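PDB 1Y2M: phenylalanine ammonia-lyase from Rhodosporidium toruloides, which catalyses the non-oxidative deamination of L-phenylalanine and L-tyrosine to trans-cinnamic acid and p-coumaric acid, working as a homotetramer. Local coordinates for residues L60-Y65 and R172-T177; P229-H234 and L244-A249; G306-F311 and R340-H345; S479-L484 and D518-L523; D599-A604 and N623-A628. All coordinates share one frame; numbering follows the deposited sequence.

Contact 1 (L60-Y65 and R172-T177); sequences LELDGY and RVNSLT
Asn174 carries its CG anti to the backbone N (chi1 -170°) and Leu62 its CG anti to the carbonyl carbon (chi1 -61°), which starts each side chain on its way to the opposite segment. Asn174 OD1 accepts the backbone N-H of Gly64 at 3.0 Å. This bond is bent, 141° at the hydrogen, and the donor stands above the plane of the side-chain amide. Water 1 donates to the same oxygen, 2.7 Å from Asn174 OD1, and also bonds Asp63 N and Asp63 OD1, so the amide oxygen is gripped twice. A weak bond from Asn174 ND2 to Gly391 O helps fix the rotation of the amide.

Thr177 turns its hydroxyl back to its own helix, OG1 donating to Asn174 O at 2.8 Å. The same OG1 leaves no space for a side chain at Gly64, where a CB would collide with it. Water 2 spans the backbones, 2.7 Å from Asp63 O and 2.9 Å from Thr177 O. Beside this polar patch, Leu62 CD1 meets Val173 CG1 at 3.6 Å, the two side chains crossing at about a right angle, and Val84 of the adjoining strand also touches Val173.

While Asp63 OD2 is hydrogen-bonded to Ser66 OG, Asp63 OD1 accepts Tyr65 N at 2.9 Å, closing an Asx turn at the exit of strand 60-62, against the C-terminal part of helix 162-176.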
# COMPACT_ATOMS: atom_id res chain seq x y z
N LEU B 60 15.31 14.01 -36.49
CA LEU B 60 15.03 12.64 -36.09
C LEU B 60 14.16 12.03 -37.15
O LEU B 60 13.01 12.41 -37.29
CB LEU B 60 14.34 12.62 -34.73
CG LEU B 60 13.87 11.25 -34.23
CD1 LEU B 60 15.04 10.23 -34.13
CD2 LEU B 60 13.15 11.37 -32.88
N GLU B 61 14.73 11.08 -37.88
CA GLU B 61 14.05 10.36 -38.94
C GLU B 61 13.43 9.07 -38.41
O GLU B 61 14.12 8.18 -37.93
CB GLU B 61 15.02 10.04 -40.07
CG GLU B 61 15.26 11.22 -41.00
CD GLU B 61 15.89 10.82 -42.34
OE1 GLU B 61 17.05 10.39 -42.27
OE2 GLU B 61 15.23 10.92 -43.43
N LEU B 62 12.11 9.00 -38.46
CA LEU B 62 11.36 7.87 -37.92
C LEU B 62 11.12 6.80 -38.99
O LEU B 62 10.59 7.08 -40.06
CB LEU B 62 10.02 8.34 -37.38
CG LEU B 62 10.12 9.35 -36.27
CD1 LEU B 62 8.73 9.81 -35.83
CD2 LEU B 62 10.95 8.80 -35.11
N ASP B 63 11.56 5.58 -38.68
CA ASP B 63 11.44 4.49 -39.62
C ASP B 63 10.70 3.28 -39.08
O ASP B 63 10.63 2.28 -39.76
CB ASP B 63 12.83 4.07 -40.17
CG ASP B 63 13.77 3.55 -39.10
OD1 ASP B 63 13.32 2.90 -38.15
OD2 ASP B 63 14.99 3.77 -39.19
N GLY B 64 10.14 3.38 -37.88
CA GLY B 64 9.38 2.28 -37.28
C GLY B 64 10.20 1.32 -36.41
O GLY B 64 9.62 0.51 -35.68
N TYR B 65 11.52 1.40 -36.43
CA TYR B 65 12.40 0.38 -35.79
C TYR B 65 13.61 0.94 -35.02
O TYR B 65 14.06 0.31 -34.06
CB TYR B 65 12.90 -0.62 -36.84
CG TYR B 65 11.82 -1.46 -37.44
CD1 TYR B 65 11.57 -2.75 -36.97
CD2 TYR B 65 11.03 -0.98 -38.47
CE1 TYR B 65 10.54 -3.53 -37.52
CE2 TYR B 65 9.99 -1.72 -38.99
CZ TYR B 65 9.74 -2.98 -38.51
OH TYR B 65 8.69 -3.68 -39.04
N ARG B 172 3.85 7.92 -31.47
CA ARG B 172 2.66 7.57 -32.27
C ARG B 172 3.04 7.51 -33.74
O ARG B 172 2.68 6.55 -34.43
CB ARG B 172 1.54 8.59 -32.07
CG ARG B 172 0.35 8.38 -32.99
CD ARG B 172 0.18 6.86 -33.24
NE ARG B 172 -0.86 6.37 -32.46
CZ ARG B 172 -1.14 5.11 -32.15
NH1 ARG B 172 -0.45 4.02 -32.52
NH2 ARG B 172 -2.19 4.97 -31.42
N VAL B 173 3.77 8.50 -34.25
CA VAL B 173 4.19 8.48 -35.64
C VAL B 173 5.05 7.25 -35.94
O VAL B 173 4.84 6.55 -36.93
CB VAL B 173 4.94 9.77 -36.05
CG1 VAL B 173 5.54 9.65 -37.43
CG2 VAL B 173 3.98 10.98 -35.99
N ASN B 174 6.05 7.03 -35.10
CA ASN B 174 6.95 5.91 -35.33
C ASN B 174 6.16 4.63 -35.42
O ASN B 174 6.41 3.83 -36.32
CB ASN B 174 7.97 5.82 -34.22
CG ASN B 174 9.09 4.82 -34.53
OD1 ASN B 174 9.90 5.06 -35.41
ND2 ASN B 174 9.13 3.72 -33.78
N SER B 175 5.21 4.44 -34.51
CA SER B 175 4.44 3.17 -34.43
C SER B 175 3.54 2.94 -35.65
O SER B 175 3.16 1.79 -35.97
CB SER B 175 3.62 3.08 -33.15
OG SER B 175 2.57 4.03 -33.14
N LEU B 176 3.19 4.02 -36.33
CA LEU B 176 2.39 3.93 -37.58
C LEU B 176 3.21 3.85 -38.87
O LEU B 176 2.64 3.54 -39.93
CB LEU B 176 1.42 5.11 -37.64
CG LEU B 176 0.38 5.17 -36.50
CD1 LEU B 176 -0.38 6.47 -36.55
CD2 LEU B 176 -0.60 4.00 -36.50
N THR B 177 4.53 4.11 -38.81
CA THR B 177 5.37 4.02 -39.99
C THR B 177 5.65 2.56 -40.33
O THR B 177 6.21 2.27 -41.38
CB THR B 177 6.73 4.71 -39.86
OG1 THR B 177 7.52 4.04 -38.89
CG2 THR B 177 6.54 6.16 -39.49
O HOH W 1 12.52 4.99 -36.01
O HOH W 2 8.77 0.93 -41.21

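Contact 2 (P229-H234 and L244-A249); sequences PDSKVH and LYAREA
Val233 and Leu244 form an antiparallel hydrogen-bonded pair at the tight end of this contact. Val233 N donates to Leu244 O at 2.8 Å, and Leu244 N returns a bond to Val233 O at 3.0 Å, each donor lying nearly in line with the acceptor carbonyl. Val233 places CG2 between its backbone N and carbonyl carbon, and from there the methyl presses on Ala249 CB at 3.3 Å, closer than usual van der Waals contact. Its other methyl, CG1, rests at 4.0 Å from Ala246 CB. A third backbone bond, from Ala246 N to Ser231 O, ties the first turn of the helix to the loop before the strand.

The side of Lys232 and Tyr245 is looser and partly exposed. These residues form a non-hydrogen-bonded pair whose side chains diverge at their bases, yet further out they lie side by side and point the same way. The lysine chain, bent at chi2 (-87°), brings CD to 3.7 Å from Tyr245 CE1, and NZ makes a weak bond to Tyr245 OH at 2.8 Å. Asp230 OD1 makes a long salt bridge to Lys232 NZ, while Asp230 OD2 is hydrogen-bonded to Ser693 and Thr690 of the second subunit.

The backbone N of Tyr245, the N-cap residue of helix 246-252, donates to Glu248 OE1, three residues on. The hairpin of strands 232-237 and 240-245 runs directly into that helix; strand 200-201 pairs with the other edge of strand 232-237, the middle strand of the three, and helix 215-225 packs on Ser231 and Val233.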
# COMPACT_ATOMS: atom_id res chain seq x y z
N PRO B 229 -13.82 21.35 -33.66
CA PRO B 229 -14.13 22.72 -33.22
C PRO B 229 -13.87 23.10 -31.77
O PRO B 229 -13.80 24.29 -31.43
CB PRO B 229 -15.63 22.85 -33.47
CG PRO B 229 -16.01 21.73 -34.35
CD PRO B 229 -14.98 20.65 -34.22
N ASP B 230 -13.77 22.10 -30.90
CA ASP B 230 -13.56 22.30 -29.46
C ASP B 230 -12.20 21.81 -29.03
O ASP B 230 -11.96 21.62 -27.84
CB ASP B 230 -14.67 21.55 -28.66
CG ASP B 230 -14.76 21.99 -27.23
OD1 ASP B 230 -14.37 23.13 -26.91
OD2 ASP B 230 -15.21 21.18 -26.39
N SER B 231 -11.30 21.60 -29.97
CA SER B 231 -9.93 21.20 -29.65
C SER B 231 -9.02 22.42 -29.43
O SER B 231 -9.02 23.36 -30.23
CB SER B 231 -9.39 20.29 -30.76
OG SER B 231 -7.98 20.24 -30.72
N LYS B 232 -8.26 22.40 -28.32
CA LYS B 232 -7.33 23.49 -27.96
C LYS B 232 -5.89 23.01 -28.06
O LYS B 232 -5.59 21.86 -27.76
CB LYS B 232 -7.63 24.03 -26.55
CG LYS B 232 -9.10 23.92 -26.09
CD LYS B 232 -10.00 25.05 -26.46
CE LYS B 232 -11.37 24.87 -25.74
NZ LYS B 232 -12.22 26.14 -25.71
N VAL B 233 -5.00 23.92 -28.45
CA VAL B 233 -3.58 23.61 -28.56
C VAL B 233 -2.76 24.74 -28.01
O VAL B 233 -3.22 25.87 -27.94
CB VAL B 233 -3.18 23.33 -30.05
CG1 VAL B 233 -4.02 22.18 -30.61
CG2 VAL B 233 -3.35 24.62 -30.88
N HIS B 234 -1.55 24.42 -27.57
CA HIS B 234 -0.60 25.38 -27.03
C HIS B 234 0.43 25.68 -28.14
O HIS B 234 0.91 24.77 -28.82
CB HIS B 234 0.07 24.78 -25.81
CG HIS B 234 1.21 25.58 -25.29
ND1 HIS B 234 2.45 25.58 -25.89
CD2 HIS B 234 1.33 26.31 -24.16
CE1 HIS B 234 3.27 26.35 -25.18
NE2 HIS B 234 2.62 26.79 -24.12
N LEU B 244 -4.96 28.26 -28.19
CA LEU B 244 -5.86 28.59 -29.26
C LEU B 244 -6.66 27.36 -29.72
O LEU B 244 -6.30 26.21 -29.45
CB LEU B 244 -5.02 29.05 -30.46
CG LEU B 244 -4.02 30.17 -30.29
CD1 LEU B 244 -3.22 30.37 -31.54
CD2 LEU B 244 -4.73 31.46 -29.89
N TYR B 245 -7.76 27.59 -30.40
CA TYR B 245 -8.42 26.50 -31.07
C TYR B 245 -7.47 25.91 -32.10
O TYR B 245 -6.65 26.63 -32.71
CB TYR B 245 -9.73 26.92 -31.69
CG TYR B 245 -10.77 27.12 -30.63
CD1 TYR B 245 -11.45 26.03 -30.08
CD2 TYR B 245 -11.05 28.40 -30.15
CE1 TYR B 245 -12.39 26.23 -29.02
CE2 TYR B 245 -11.97 28.61 -29.13
CZ TYR B 245 -12.65 27.53 -28.59
OH TYR B 245 -13.60 27.75 -27.58
N ALA B 246 -7.57 24.60 -32.29
CA ALA B 246 -6.65 23.89 -33.20
C ALA B 246 -6.65 24.52 -34.58
O ALA B 246 -5.58 24.71 -35.16
CB ALA B 246 -6.98 22.45 -33.31
N ARG B 247 -7.83 24.83 -35.13
CA ARG B 247 -7.86 25.47 -36.48
C ARG B 247 -7.19 26.83 -36.55
O ARG B 247 -6.50 27.13 -37.50
CB ARG B 247 -9.29 25.55 -37.01
CG ARG B 247 -9.79 24.18 -37.42
CD ARG B 247 -11.14 24.26 -38.00
NE ARG B 247 -11.54 22.94 -38.45
CZ ARG B 247 -11.49 22.50 -39.70
NH1 ARG B 247 -11.15 23.30 -40.72
NH2 ARG B 247 -11.86 21.27 -39.96
N GLU B 248 -7.33 27.65 -35.51
CA GLU B 248 -6.61 28.92 -35.44
C GLU B 248 -5.10 28.69 -35.46
O GLU B 248 -4.37 29.37 -36.22
CB GLU B 248 -6.98 29.69 -34.18
CG GLU B 248 -8.42 30.06 -34.13
CD GLU B 248 -8.85 30.64 -32.77
OE1 GLU B 248 -8.25 30.37 -31.69
OE2 GLU B 248 -9.88 31.34 -32.79
N ALA B 249 -4.62 27.75 -34.66
CA ALA B 249 -3.19 27.51 -34.61
C ALA B 249 -2.69 27.02 -35.96
O ALA B 249 -1.66 27.47 -36.46
CB ALA B 249 -2.83 26.50 -33.51

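Contact 3 (G306-F311 and R340-H345); sequences GHAGSF and RFAVHH
His307 and Val343 are joined by a single beta bridge between two loops, their CA atoms 4.9 Å apart. The touching parts run in nearly the same direction, 29° apart, so the bridge is of the parallel kind, without a sheet growing from it.

Two backbone hydrogen bonds, both centred on Val343, make the bridge. Val343 N donates to Gly306 O at 2.8 Å, almost straight at 170° and nearly in line with the carbonyl bond. Val343 O in turn accepts from Ala308 N at 2.8 Å, so the two bonds reach residues on either side of His307.

Van der Waals contacts are light. Ala308 CB lies 4.0 Å from His344 ND1 and 4.3 Å from Ala342 CB; Leu336 of helix 323-336 touches both alanines. Further along, His345 CB comes to 4.1 Å from Gly309 CA.

The three histidines also have partners beyond the bridge. The side chain of His307 lies next to Gln360, a cinnamate-binding residue by similarity, while its backbone N is bonded to Asp361. His344 NE2 is satisfied by Ser339 O, and the ring of His345 stacks on His408 of the third subunit, so the second loop also serves a subunit interface.

Water 3 links the two loops beyond the bridge: it donates to Val343 O and accepts from Gly309 N, at 2.8 Å from each atom.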
# COMPACT_ATOMS: atom_id res chain seq x y z
N GLY B 306 35.49 7.96 5.58
CA GLY B 306 35.16 6.56 5.61
C GLY B 306 36.02 5.71 4.72
O GLY B 306 37.02 6.18 4.18
N HIS B 307 35.60 4.46 4.56
CA HIS B 307 36.46 3.46 3.91
C HIS B 307 36.12 3.26 2.44
O HIS B 307 35.05 2.76 2.07
CB HIS B 307 36.32 2.13 4.62
CG HIS B 307 36.86 2.14 6.01
ND1 HIS B 307 36.06 2.32 7.12
CD2 HIS B 307 38.11 1.93 6.47
CE1 HIS B 307 36.82 2.26 8.21
NE2 HIS B 307 38.07 2.03 7.84
N ALA B 308 37.10 3.54 1.59
CA ALA B 308 36.93 3.21 0.18
C ALA B 308 36.96 1.68 -0.02
O ALA B 308 36.56 1.18 -1.07
CB ALA B 308 38.00 3.88 -0.61
N GLY B 309 37.49 0.96 0.97
CA GLY B 309 37.63 -0.51 0.91
C GLY B 309 36.31 -1.24 0.66
O GLY B 309 36.31 -2.34 0.15
N SER B 310 35.19 -0.63 1.06
CA SER B 310 33.86 -1.25 0.84
C SER B 310 33.63 -1.59 -0.63
O SER B 310 32.80 -2.43 -0.94
CB SER B 310 32.73 -0.35 1.32
OG SER B 310 32.82 -0.13 2.69
N PHE B 311 34.34 -0.90 -1.53
CA PHE B 311 34.06 -0.98 -2.97
C PHE B 311 35.13 -1.75 -3.73
O PHE B 311 35.15 -1.71 -4.92
CB PHE B 311 33.91 0.45 -3.49
CG PHE B 311 33.00 1.25 -2.64
CD1 PHE B 311 31.64 1.05 -2.73
CD2 PHE B 311 33.47 2.16 -1.72
CE1 PHE B 311 30.80 1.70 -1.91
CE2 PHE B 311 32.61 2.78 -0.85
CZ PHE B 311 31.28 2.58 -0.96
N ARG B 340 41.89 12.13 -0.82
CA ARG B 340 42.68 12.19 0.40
C ARG B 340 41.78 12.33 1.61
O ARG B 340 42.28 12.46 2.71
CB ARG B 340 43.69 13.35 0.32
CG ARG B 340 44.74 13.16 -0.77
CD ARG B 340 45.67 14.36 -0.93
NE ARG B 340 46.36 14.69 0.32
CZ ARG B 340 46.74 15.92 0.69
NH1 ARG B 340 46.53 17.00 -0.08
NH2 ARG B 340 47.35 16.05 1.86
N PHE B 341 40.47 12.24 1.42
CA PHE B 341 39.52 12.19 2.54
C PHE B 341 39.17 10.70 2.89
O PHE B 341 39.26 10.26 4.03
CB PHE B 341 38.21 12.86 2.19
CG PHE B 341 38.20 14.39 2.20
CD1 PHE B 341 38.55 15.12 3.33
CD2 PHE B 341 37.75 15.07 1.08
CE1 PHE B 341 38.47 16.50 3.35
CE2 PHE B 341 37.69 16.48 1.10
CZ PHE B 341 38.02 17.17 2.23
N ALA B 342 38.78 9.95 1.87
CA ALA B 342 38.47 8.53 2.06
C ALA B 342 39.75 7.77 2.36
O ALA B 342 40.82 8.09 1.81
CB ALA B 342 37.82 7.95 0.83
N VAL B 343 39.63 6.75 3.22
CA VAL B 343 40.72 5.83 3.56
C VAL B 343 40.79 4.67 2.56
O VAL B 343 39.78 4.02 2.28
CB VAL B 343 40.51 5.31 4.98
CG1 VAL B 343 41.61 4.34 5.39
CG2 VAL B 343 40.45 6.50 5.95
N HIS B 344 41.99 4.43 2.01
CA HIS B 344 42.18 3.45 0.94
C HIS B 344 42.68 2.09 1.44
O HIS B 344 43.56 2.06 2.28
CB HIS B 344 43.11 4.04 -0.11
CG HIS B 344 42.51 5.23 -0.80
ND1 HIS B 344 41.58 5.09 -1.80
CD2 HIS B 344 42.62 6.55 -0.55
CE1 HIS B 344 41.17 6.29 -2.17
NE2 HIS B 344 41.80 7.20 -1.44
N HIS B 345 42.11 1.00 0.90
CA HIS B 345 42.43 -0.37 1.39
C HIS B 345 43.92 -0.62 1.25
O HIS B 345 44.56 -1.18 2.14
CB HIS B 345 41.59 -1.47 0.64
CG HIS B 345 42.14 -2.86 0.78
ND1 HIS B 345 41.87 -3.67 1.87
CD2 HIS B 345 42.95 -3.59 -0.03
CE1 HIS B 345 42.48 -4.83 1.72
NE2 HIS B 345 43.17 -4.80 0.59
O HOH W 3 39.19 1.42 3.19

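Contact 4 (S479-L484 and D518-L523); sequences SELGHL and DVLSLL
Leu481 and Val519 slide past each other in opposite directions at the centre of this contact, with Leu481 CG 3.8 Å from Val519 CG1. Leu481 CD2 lies over Val519 CB at 4.0 Å, while CD1 reaches 4.2 Å from Leu520 CD1 and likewise touches Leu523 CD2. An alanine in place of Leu481 would probably open a gap facing Val519, Leu520 and Leu523, leaving their methyl groups without this partner. The other methyl of the valine, Val519 CG2, meets Glu480 OE2 at 3.7 Å.

Helices 468-484 and 506-560 pack here as antiparallel neighbours in the helical bundle of the PAL/histidase fold, the axes of the two short segments 9.8 Å apart with 159° between their directions. Glu480, its CG anti to the backbone N (chi1 -174°), extends along the border of the apolar patch. Its carboxylate is held by the second subunit, where Arg512 and Arg206 pair with OE2 and Arg511 with OE1. These arginines probably offset the nearby negative charge of Glu515. On the opposite flank, Leu429 and Ile432 of helix 416-443 pack on Leu520.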
# COMPACT_ATOMS: atom_id res chain seq x y z
N SER B 479 9.68 9.79 3.51
CA SER B 479 8.35 9.25 3.85
C SER B 479 7.44 9.33 2.64
O SER B 479 6.74 8.38 2.30
CB SER B 479 7.71 10.08 4.95
OG SER B 479 8.45 10.01 6.17
N GLU B 480 7.47 10.47 1.96
CA GLU B 480 6.61 10.67 0.78
C GLU B 480 6.92 9.66 -0.34
O GLU B 480 6.00 9.07 -0.91
CB GLU B 480 6.69 12.10 0.28
CG GLU B 480 5.72 12.34 -0.84
CD GLU B 480 5.51 13.83 -1.16
OE1 GLU B 480 5.87 14.70 -0.29
OE2 GLU B 480 5.02 14.14 -2.29
N LEU B 481 8.21 9.41 -0.56
CA LEU B 481 8.60 8.35 -1.49
C LEU B 481 8.04 6.99 -1.13
O LEU B 481 7.65 6.21 -2.01
CB LEU B 481 10.12 8.26 -1.61
CG LEU B 481 10.76 9.41 -2.38
CD1 LEU B 481 12.31 9.47 -2.12
CD2 LEU B 481 10.45 9.33 -3.87
N GLY B 482 8.00 6.65 0.17
CA GLY B 482 7.53 5.34 0.60
C GLY B 482 6.08 5.13 0.18
O GLY B 482 5.74 4.12 -0.40
N HIS B 483 5.21 6.10 0.50
CA HIS B 483 3.80 5.96 0.12
C HIS B 483 3.62 5.93 -1.38
O HIS B 483 2.80 5.18 -1.90
CB HIS B 483 3.01 7.10 0.77
CG HIS B 483 1.62 7.23 0.28
ND1 HIS B 483 1.27 8.02 -0.79
CD2 HIS B 483 0.47 6.69 0.76
CE1 HIS B 483 -0.04 7.94 -0.97
NE2 HIS B 483 -0.55 7.17 -0.01
N LEU B 484 4.38 6.75 -2.10
CA LEU B 484 4.27 6.77 -3.57
C LEU B 484 4.51 5.38 -4.14
O LEU B 484 3.92 5.03 -5.17
CB LEU B 484 5.27 7.78 -4.18
CG LEU B 484 4.70 9.19 -4.22
CD1 LEU B 484 5.79 10.25 -4.42
CD2 LEU B 484 3.66 9.30 -5.38
N ASP B 518 10.54 13.59 -8.78
CA ASP B 518 10.57 14.96 -8.31
C ASP B 518 10.97 14.99 -6.84
O ASP B 518 11.87 15.74 -6.40
CB ASP B 518 9.18 15.58 -8.48
CG ASP B 518 9.18 17.11 -8.35
OD1 ASP B 518 10.22 17.79 -8.68
OD2 ASP B 518 8.11 17.64 -7.98
N VAL B 519 10.30 14.15 -6.05
CA VAL B 519 10.63 14.07 -4.61
C VAL B 519 12.03 13.61 -4.37
O VAL B 519 12.73 14.16 -3.48
CB VAL B 519 9.61 13.23 -3.88
CG1 VAL B 519 9.94 13.09 -2.40
CG2 VAL B 519 8.24 13.87 -4.09
N LEU B 520 12.47 12.61 -5.13
CA LEU B 520 13.86 12.14 -4.98
C LEU B 520 14.81 13.27 -5.36
O LEU B 520 15.88 13.39 -4.75
CB LEU B 520 14.16 10.90 -5.82
CG LEU B 520 15.55 10.26 -5.61
CD1 LEU B 520 15.93 10.05 -4.15
CD2 LEU B 520 15.69 8.91 -6.31
N SER B 521 14.47 14.10 -6.36
CA SER B 521 15.35 15.22 -6.74
C SER B 521 15.48 16.21 -5.60
O SER B 521 16.54 16.79 -5.39
CB SER B 521 14.83 15.91 -7.98
OG SER B 521 14.78 15.01 -9.11
N LEU B 522 14.39 16.43 -4.87
CA LEU B 522 14.46 17.33 -3.70
C LEU B 522 15.40 16.75 -2.66
O LEU B 522 16.22 17.46 -2.07
CB LEU B 522 13.07 17.47 -3.05
CG LEU B 522 12.00 18.22 -3.85
CD1 LEU B 522 10.62 18.06 -3.28
CD2 LEU B 522 12.37 19.69 -3.93
N LEU B 523 15.27 15.45 -2.40
CA LEU B 523 16.10 14.76 -1.41
C LEU B 523 17.57 14.79 -1.83
O LEU B 523 18.46 15.04 -0.99
CB LEU B 523 15.60 13.33 -1.23
CG LEU B 523 16.36 12.45 -0.27
CD1 LEU B 523 16.55 13.03 1.06
CD2 LEU B 523 15.75 11.01 -0.23

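Contact 5 (D599-A604 and N623-A628); sequences DAFSFA and NAWKVA
Phe601 and Trp625 cross at about a right angle, the edge of the phenylalanine directed to the face of the six-membered ring of the tryptophan. It is an offset edge-to-face pair, with ring centroids 5.5 Å apart and planes at 81°. The touching edge is CD1 and CE1: Phe601 CD1 lies 3.8 Å from Trp625 CH2, and Phe601 CE1 lies 3.9 Å from Trp625 CZ2. Trp625 sends its CG anti to the backbone N (chi1 170°), and the far end of the indole comes over to the other helix. There CH2 serves a second neighbour, Ala604 CB, which meets the indole at its rim at 3.9 Å. An alanine in place of Phe601 would probably leave this face of Trp625 without its aromatic mate and open a gap between the helices.

Helices 593-611 and 619-646 are successive in the chain and form an antiparallel helical hairpin; their short segments approach to 9.0 Å between axes, with 150° between directions.

Lys626 lies across the backbone of the first helix, on the other side of the contact from the indole tip. Its aliphatic chain does the touching: Lys626 CG packs 3.5 Å from Phe601 O and 3.8 Å from Phe601 CB. The chain is bent at chi2, and Lys626 CE lies 4.2 Å from Ser602 CB. Lys626 NZ is hydrogen-bonded to His598 ND1 and has a long, weak ion pair with Glu610 of the fourth subunit. Behind the aromatic pair, helix 506-560 supplies His559 edge-to-face with Trp625, and Phe548 against Phe601.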
# COMPACT_ATOMS: atom_id res chain seq x y z
N ASP B 599 37.96 21.83 27.58
CA ASP B 599 37.60 20.44 27.89
C ASP B 599 38.65 19.42 27.38
O ASP B 599 39.14 18.53 28.12
CB ASP B 599 36.20 20.15 27.33
CG ASP B 599 35.86 18.67 27.37
OD1 ASP B 599 35.19 18.25 28.36
OD2 ASP B 599 36.33 17.93 26.48
N ALA B 600 39.03 19.57 26.13
CA ALA B 600 40.00 18.63 25.53
C ALA B 600 41.33 18.60 26.27
O ALA B 600 41.89 17.53 26.58
CB ALA B 600 40.24 18.99 24.09
N PHE B 601 41.88 19.77 26.54
CA PHE B 601 43.14 19.84 27.27
C PHE B 601 43.03 19.51 28.74
O PHE B 601 44.05 19.13 29.34
CB PHE B 601 43.89 21.15 26.97
CG PHE B 601 44.58 21.10 25.64
CD1 PHE B 601 45.78 20.41 25.55
CD2 PHE B 601 44.01 21.64 24.48
CE1 PHE B 601 46.45 20.28 24.36
CE2 PHE B 601 44.68 21.52 23.28
CZ PHE B 601 45.91 20.83 23.21
N SER B 602 41.85 19.65 29.33
CA SER B 602 41.62 19.19 30.69
C SER B 602 41.81 17.67 30.72
O SER B 602 42.54 17.14 31.56
CB SER B 602 40.24 19.55 31.19
OG SER B 602 40.08 19.07 32.52
N PHE B 603 41.17 17.00 29.77
CA PHE B 603 41.32 15.56 29.63
C PHE B 603 42.80 15.24 29.38
O PHE B 603 43.39 14.38 30.07
CB PHE B 603 40.43 15.05 28.51
CG PHE B 603 40.02 13.60 28.63
CD1 PHE B 603 40.68 12.70 29.44
CD2 PHE B 603 38.97 13.14 27.89
CE1 PHE B 603 40.25 11.34 29.52
CE2 PHE B 603 38.57 11.81 27.96
CZ PHE B 603 39.22 10.93 28.76
N ALA B 604 43.44 15.97 28.45
CA ALA B 604 44.87 15.71 28.19
C ALA B 604 45.77 15.88 29.43
O ALA B 604 46.80 15.17 29.63
CB ALA B 604 45.40 16.55 27.02
N ASN B 623 48.83 22.89 34.69
CA ASN B 623 47.62 23.67 34.37
C ASN B 623 47.95 24.79 33.37
O ASN B 623 47.16 25.12 32.49
CB ASN B 623 47.00 24.24 35.64
CG ASN B 623 45.60 24.84 35.42
OD1 ASN B 623 44.72 24.20 34.85
ND2 ASN B 623 45.39 26.04 35.95
N ALA B 624 49.13 25.38 33.53
CA ALA B 624 49.60 26.44 32.61
C ALA B 624 49.73 25.95 31.19
O ALA B 624 49.35 26.64 30.25
CB ALA B 624 50.91 27.00 33.09
N TRP B 625 50.30 24.76 31.02
CA TRP B 625 50.36 24.11 29.72
C TRP B 625 48.96 23.93 29.14
O TRP B 625 48.67 24.31 27.99
CB TRP B 625 51.06 22.76 29.87
CG TRP B 625 50.95 21.95 28.67
CD1 TRP B 625 51.65 22.08 27.51
CD2 TRP B 625 50.04 20.86 28.45
NE1 TRP B 625 51.26 21.15 26.59
CE2 TRP B 625 50.26 20.39 27.14
CE3 TRP B 625 49.02 20.26 29.22
CZ2 TRP B 625 49.55 19.33 26.61
CZ3 TRP B 625 48.34 19.20 28.68
CH2 TRP B 625 48.59 18.75 27.40
N LYS B 626 48.06 23.37 29.96
CA LYS B 626 46.67 23.16 29.57
C LYS B 626 46.01 24.45 29.03
O LYS B 626 45.35 24.47 28.00
CB LYS B 626 45.90 22.59 30.78
CG LYS B 626 44.40 22.39 30.54
CD LYS B 626 43.58 23.63 30.84
CE LYS B 626 42.08 23.31 30.88
NZ LYS B 626 41.26 24.46 31.39
N VAL B 627 46.19 25.53 29.77
CA VAL B 627 45.57 26.80 29.39
C VAL B 627 46.22 27.33 28.10
O VAL B 627 45.53 27.75 27.15
CB VAL B 627 45.62 27.81 30.55
CG1 VAL B 627 45.19 29.17 30.06
CG2 VAL B 627 44.70 27.35 31.69
N ALA B 628 47.55 27.31 28.05
CA ALA B 628 48.23 27.82 26.84
C ALA B 628 47.86 26.98 25.64
O ALA B 628 47.65 27.48 24.54
CB ALA B 628 49.72 27.81 27.04

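How the contacts relate
The five contacts follow one another along the chain, each closing before the next opens, and none touches another. They are strung over an elongated subunit: contacts 1 and 2 lie on one side of the chain's centre, their centres 25 Å apart, and contacts 3 and 5 on the opposite side, their centres 33 Å apart. Contact 4 is the most central, while the centres of contacts 2 and 5 are about 80 Å apart, the widest separation. The long helix 506-560 forms part of contact 4 and packs against contacts 3 and 5. Contacts 2 and 4 meet the second subunit, contact 3 the third and contact 5 the fourth, so four of the five lie where the subunit meets its neighbours.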